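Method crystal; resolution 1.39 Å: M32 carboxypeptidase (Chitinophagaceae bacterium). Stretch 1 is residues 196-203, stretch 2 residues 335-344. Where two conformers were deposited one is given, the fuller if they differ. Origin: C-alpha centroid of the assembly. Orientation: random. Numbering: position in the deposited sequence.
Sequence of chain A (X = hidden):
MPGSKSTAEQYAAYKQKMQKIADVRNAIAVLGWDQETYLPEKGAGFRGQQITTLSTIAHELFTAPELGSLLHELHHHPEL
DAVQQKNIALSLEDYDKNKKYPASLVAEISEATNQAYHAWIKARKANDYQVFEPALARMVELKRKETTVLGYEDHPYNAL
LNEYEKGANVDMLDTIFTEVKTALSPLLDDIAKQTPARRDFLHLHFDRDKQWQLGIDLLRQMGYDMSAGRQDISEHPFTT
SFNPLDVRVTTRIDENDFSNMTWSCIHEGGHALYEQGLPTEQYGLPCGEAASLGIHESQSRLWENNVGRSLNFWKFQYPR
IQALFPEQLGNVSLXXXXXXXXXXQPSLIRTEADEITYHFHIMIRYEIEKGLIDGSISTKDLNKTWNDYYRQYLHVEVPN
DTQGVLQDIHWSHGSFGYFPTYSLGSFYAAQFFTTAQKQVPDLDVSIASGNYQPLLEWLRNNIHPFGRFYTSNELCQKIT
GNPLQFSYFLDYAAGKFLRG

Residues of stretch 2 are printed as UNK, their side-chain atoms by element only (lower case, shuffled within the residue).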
# COMPACT_ATOMS: atom_id res chain seq x y z
N PRO A 196 -1.96 -30.50 -8.66
CA PRO A 196 -1.19 -29.87 -7.58
C PRO A 196 0.31 -29.94 -7.82
O PRO A 196 0.84 -30.95 -8.28
CB PRO A 196 -1.60 -30.67 -6.34
CG PRO A 196 -2.96 -31.20 -6.67
CD PRO A 196 -2.95 -31.47 -8.15
N ALA A 197 0.99 -28.85 -7.48
CA ALA A 197 2.42 -28.70 -7.68
C ALA A 197 3.16 -28.98 -6.38
O ALA A 197 2.64 -28.72 -5.29
CB ALA A 197 2.75 -27.28 -8.14
N ARG A 198 4.34 -29.60 -6.55
CA ARG A 198 5.38 -29.67 -5.55
C ARG A 198 5.72 -28.27 -5.07
O ARG A 198 5.76 -27.31 -5.84
CB ARG A 198 6.62 -30.31 -6.16
CG ARG A 198 7.64 -30.85 -5.15
CD ARG A 198 8.96 -31.18 -5.84
NE ARG A 198 10.05 -31.37 -4.89
CZ ARG A 198 11.32 -31.56 -5.24
NH1 ARG A 198 11.66 -31.58 -6.52
NH2 ARG A 198 12.25 -31.72 -4.30
N ARG A 199 6.02 -28.19 -3.78
CA ARG A 199 5.97 -26.95 -3.01
C ARG A 199 6.43 -27.10 -1.55
O ARG A 199 6.79 -26.10 -0.92
CB ARG A 199 4.60 -26.25 -3.08
CG ARG A 199 4.70 -24.76 -2.84
CD ARG A 199 3.36 -24.07 -2.65
NE ARG A 199 3.57 -22.67 -2.26
CZ ARG A 199 2.68 -21.92 -1.64
NH1 ARG A 199 1.49 -22.42 -1.32
NH2 ARG A 199 2.96 -20.66 -1.32
N ASP A 200 6.43 -28.31 -1.00
CA ASP A 200 6.78 -28.43 0.41
C ASP A 200 8.25 -28.10 0.68
O ASP A 200 8.60 -27.84 1.84
CB ASP A 200 6.36 -29.78 0.99
CG ASP A 200 7.04 -30.95 0.33
OD1 ASP A 200 7.83 -30.74 -0.62
OD2 ASP A 200 6.79 -32.10 0.77
N PHE A 201 9.09 -28.05 -0.36
CA PHE A 201 10.46 -27.58 -0.17
C PHE A 201 10.52 -26.15 0.35
O PHE A 201 11.53 -25.76 0.95
CB PHE A 201 11.26 -27.71 -1.47
CG PHE A 201 10.58 -27.12 -2.68
CD1 PHE A 201 10.66 -25.76 -2.95
CD2 PHE A 201 9.89 -27.93 -3.56
CE1 PHE A 201 10.03 -25.21 -4.06
CE2 PHE A 201 9.27 -27.39 -4.69
CZ PHE A 201 9.35 -26.03 -4.93
N LEU A 202 9.46 -25.36 0.14
CA LEU A 202 9.48 -24.00 0.66
C LEU A 202 9.32 -23.96 2.17
O LEU A 202 9.62 -22.93 2.79
CB LEU A 202 8.38 -23.15 0.01
CG LEU A 202 8.52 -22.80 -1.46
CD1 LEU A 202 7.32 -21.97 -1.88
CD2 LEU A 202 9.81 -22.05 -1.75
N HIS A 203 8.87 -25.06 2.78
CA HIS A 203 8.70 -25.13 4.22
C HIS A 203 9.78 -25.97 4.90
O HIS A 203 9.61 -26.36 6.06
CB HIS A 203 7.29 -25.61 4.57
CG HIS A 203 6.23 -24.60 4.27
ND1 HIS A 203 5.92 -24.22 2.98
CD2 HIS A 203 5.43 -23.87 5.08
CE1 HIS A 203 4.97 -23.31 3.01
NE2 HIS A 203 4.65 -23.08 4.27
N UNK A 335 11.54 -24.67 -12.89
CA UNK A 335 10.10 -24.69 -13.13
C UNK A 335 9.31 -25.04 -11.87
O UNK A 335 8.28 -24.42 -11.59
c UNK A 335 8.69 -23.94 -15.71
c UNK A 335 9.76 -25.68 -14.25
c UNK A 335 9.72 -25.05 -15.62
n UNK A 335 9.03 -22.87 -16.42
o UNK A 335 7.61 -24.03 -15.13
N UNK A 336 9.79 -26.03 -11.10
CA UNK A 336 9.10 -26.36 -9.85
C UNK A 336 9.09 -25.18 -8.89
O UNK A 336 8.07 -24.88 -8.26
o UNK A 336 9.76 -31.12 -9.34
c UNK A 336 10.34 -30.02 -9.45
c UNK A 336 9.75 -27.57 -9.19
o UNK A 336 11.54 -29.84 -9.13
c UNK A 336 9.57 -28.84 -10.00
N UNK A 337 10.23 -24.50 -8.77
CA UNK A 337 10.32 -23.35 -7.88
C UNK A 337 9.40 -22.22 -8.35
O UNK A 337 8.68 -21.62 -7.54
c UNK A 337 12.01 -20.45 -7.28
c UNK A 337 12.20 -19.42 -6.39
c UNK A 337 12.37 -20.97 -4.59
c UNK A 337 11.78 -22.89 -7.80
c UNK A 337 12.18 -22.01 -5.48
c UNK A 337 12.38 -19.68 -5.06
c UNK A 337 11.99 -21.76 -6.84
N UNK A 338 9.39 -21.96 -9.66
CA UNK A 338 8.55 -20.90 -10.23
C UNK A 338 7.07 -21.17 -9.98
O UNK A 338 6.31 -20.28 -9.55
c UNK A 338 7.20 -20.53 -13.58
c UNK A 338 8.86 -20.82 -11.73
c UNK A 338 6.26 -18.41 -14.12
c UNK A 338 7.94 -19.97 -12.56
c UNK A 338 7.00 -17.82 -13.12
c UNK A 338 6.36 -19.76 -14.36
o UNK A 338 5.43 -17.64 -14.90
c UNK A 338 7.83 -18.60 -12.34
N UNK A 339 6.66 -22.41 -10.19
CA UNK A 339 5.26 -22.76 -9.93
C UNK A 339 4.94 -22.65 -8.44
O UNK A 339 3.86 -22.18 -8.07
c UNK A 339 4.24 -23.14 -14.12
c UNK A 339 4.08 -23.22 -12.61
c UNK A 339 5.01 -24.27 -11.98
n UNK A 339 3.23 -22.22 -14.71
c UNK A 339 4.98 -24.17 -10.46
N UNK A 340 5.89 -23.04 -7.58
CA UNK A 340 5.62 -23.05 -6.15
C UNK A 340 5.49 -21.64 -5.58
O UNK A 340 4.68 -21.40 -4.67
c UNK A 340 6.76 -23.79 -5.44
N UNK A 341 6.29 -20.70 -6.09
CA UNK A 341 6.19 -19.32 -5.62
C UNK A 341 5.03 -18.59 -6.27
O UNK A 341 4.74 -17.44 -5.88
c UNK A 341 8.67 -17.17 -7.55
c UNK A 341 8.61 -19.28 -4.96
c UNK A 341 7.89 -18.41 -7.23
c UNK A 341 7.52 -18.55 -5.75
N UNK A 342 4.36 -19.21 -7.24
CA UNK A 342 3.12 -18.67 -7.79
C UNK A 342 1.91 -19.56 -7.51
O UNK A 342 1.14 -19.87 -8.42
c UNK A 342 4.17 -17.31 -9.62
n UNK A 342 5.37 -17.61 -10.10
o UNK A 342 3.79 -16.15 -9.47
c UNK A 342 3.28 -18.47 -9.29
N UNK A 343 1.73 -19.97 -6.25
CA UNK A 343 0.64 -20.85 -5.87
C UNK A 343 -0.62 -20.04 -5.58
O UNK A 343 -0.62 -19.17 -4.70
c UNK A 343 -0.07 -22.66 -4.26
c UNK A 343 -1.41 -24.39 -4.43
c UNK A 343 -0.89 -22.67 -3.18
n UNK A 343 -1.71 -23.76 -3.31
n UNK A 343 -0.43 -23.75 -5.02
c UNK A 343 1.01 -21.71 -4.66
N UNK A 344 -1.70 -20.35 -6.29
CA UNK A 344 -2.98 -19.65 -6.15
C UNK A 344 -3.96 -20.55 -5.41
O UNK A 344 -4.17 -21.70 -5.80
c UNK A 344 -5.01 -18.86 -7.42
c UNK A 344 -3.53 -19.23 -7.52
c UNK A 344 -2.74 -18.07 -8.06
O HOH W 1 6.19 -26.81 -8.34

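Position 335 carries three side-chain carbons, the third bearing one oxygen and one nitrogen. This is an amide, Gln-335; it is exposed, as a polar amide can readily be, and out of reach of stretch 1.

Position 336 also has three carbons, but the last holds two oxygens, which lie close to the guanidinium of Arg-198. Three carbons, the third bearing two oxygens, make this Glu-336; its negative charge suits a place beside the positively charged Arg-198. A salt bridge joins NH1 of Arg-198 and OE1 of Glu-336 (3.1 Å), supplemented by a weak hydrogen bond from NH1 of Arg-198 to OE2 of Glu-336 (3.4 Å).

At position 337 one carbon leads to a six-carbon ring with no heteroatom, close to the side chains of Phe-201 and Leu-202. It is Phe-337, whose CD1 lies 4.1 Å from CE1 of Phe-201 and whose CE1 lies 4.0 Å from CD2 of Leu-202, apolar contacts suited to a buried site.

Position 338 has the same ring with an added oxygen, hence Tyr-338. It is buried, but its CA-to-CB bond points away and its large ring packs outside this contact.

Four carbons in a row ending in nitrogen mark position 339 as Lys-339. Its CB comes within 4.5 Å of CB of Ala-197, while the end of the chain leads away to a partner elsewhere in the structure.

Position 340 has a single side-chain carbon, directed toward stretch 1. This is Ala-340: its CB sits 3.5 Å from CZ of Phe-201, 3.5 Å from CG of Arg-199 and 3.7 Å from O of Arg-198, a crowded place that a methyl group fits.

Position 341 has four carbons forked at the first, one arm two carbons long: Ile-341. Although CA-to-CB points away, this buried, apolar residue still brings CG2 within 4.3 Å of CD1 of Leu-202.

Two carbons, the second with oxygen and nitrogen, make position 342 Asn-342. Its ND2 donates to O of Tyr-338 (2.9 Å), folding the amide back onto the helix.

At position 343 a five-membered ring of three carbons and two nitrogens gives His-343. This partly exposed residue suits the company of an arginine: its CB lies over one face of the Arg-199 guanidinium, and its CD2 is 3.0 Å from NH1 of Arg-199.

Position 344, one carbon bearing two more, is Val-344; its CA-to-CB bond points away and it does not touch stretch 1, so this contact makes no demand on its type.

The contact thus centers on Ala-340, against whose methyl stretch 1 packs closely, with CA of Arg-199 5.0 Å from CA of Ala-340. Phe-201 and Leu-202 supply apolar packing, Arg-198 adds its salt bridge, and the Arg-199 side chain lies along Ala-340 and His-343. A water donates to O of Arg-198 and O of Glu-336, bridging the two backbones.

Stretch 2 335-344: QEFYKAINHV
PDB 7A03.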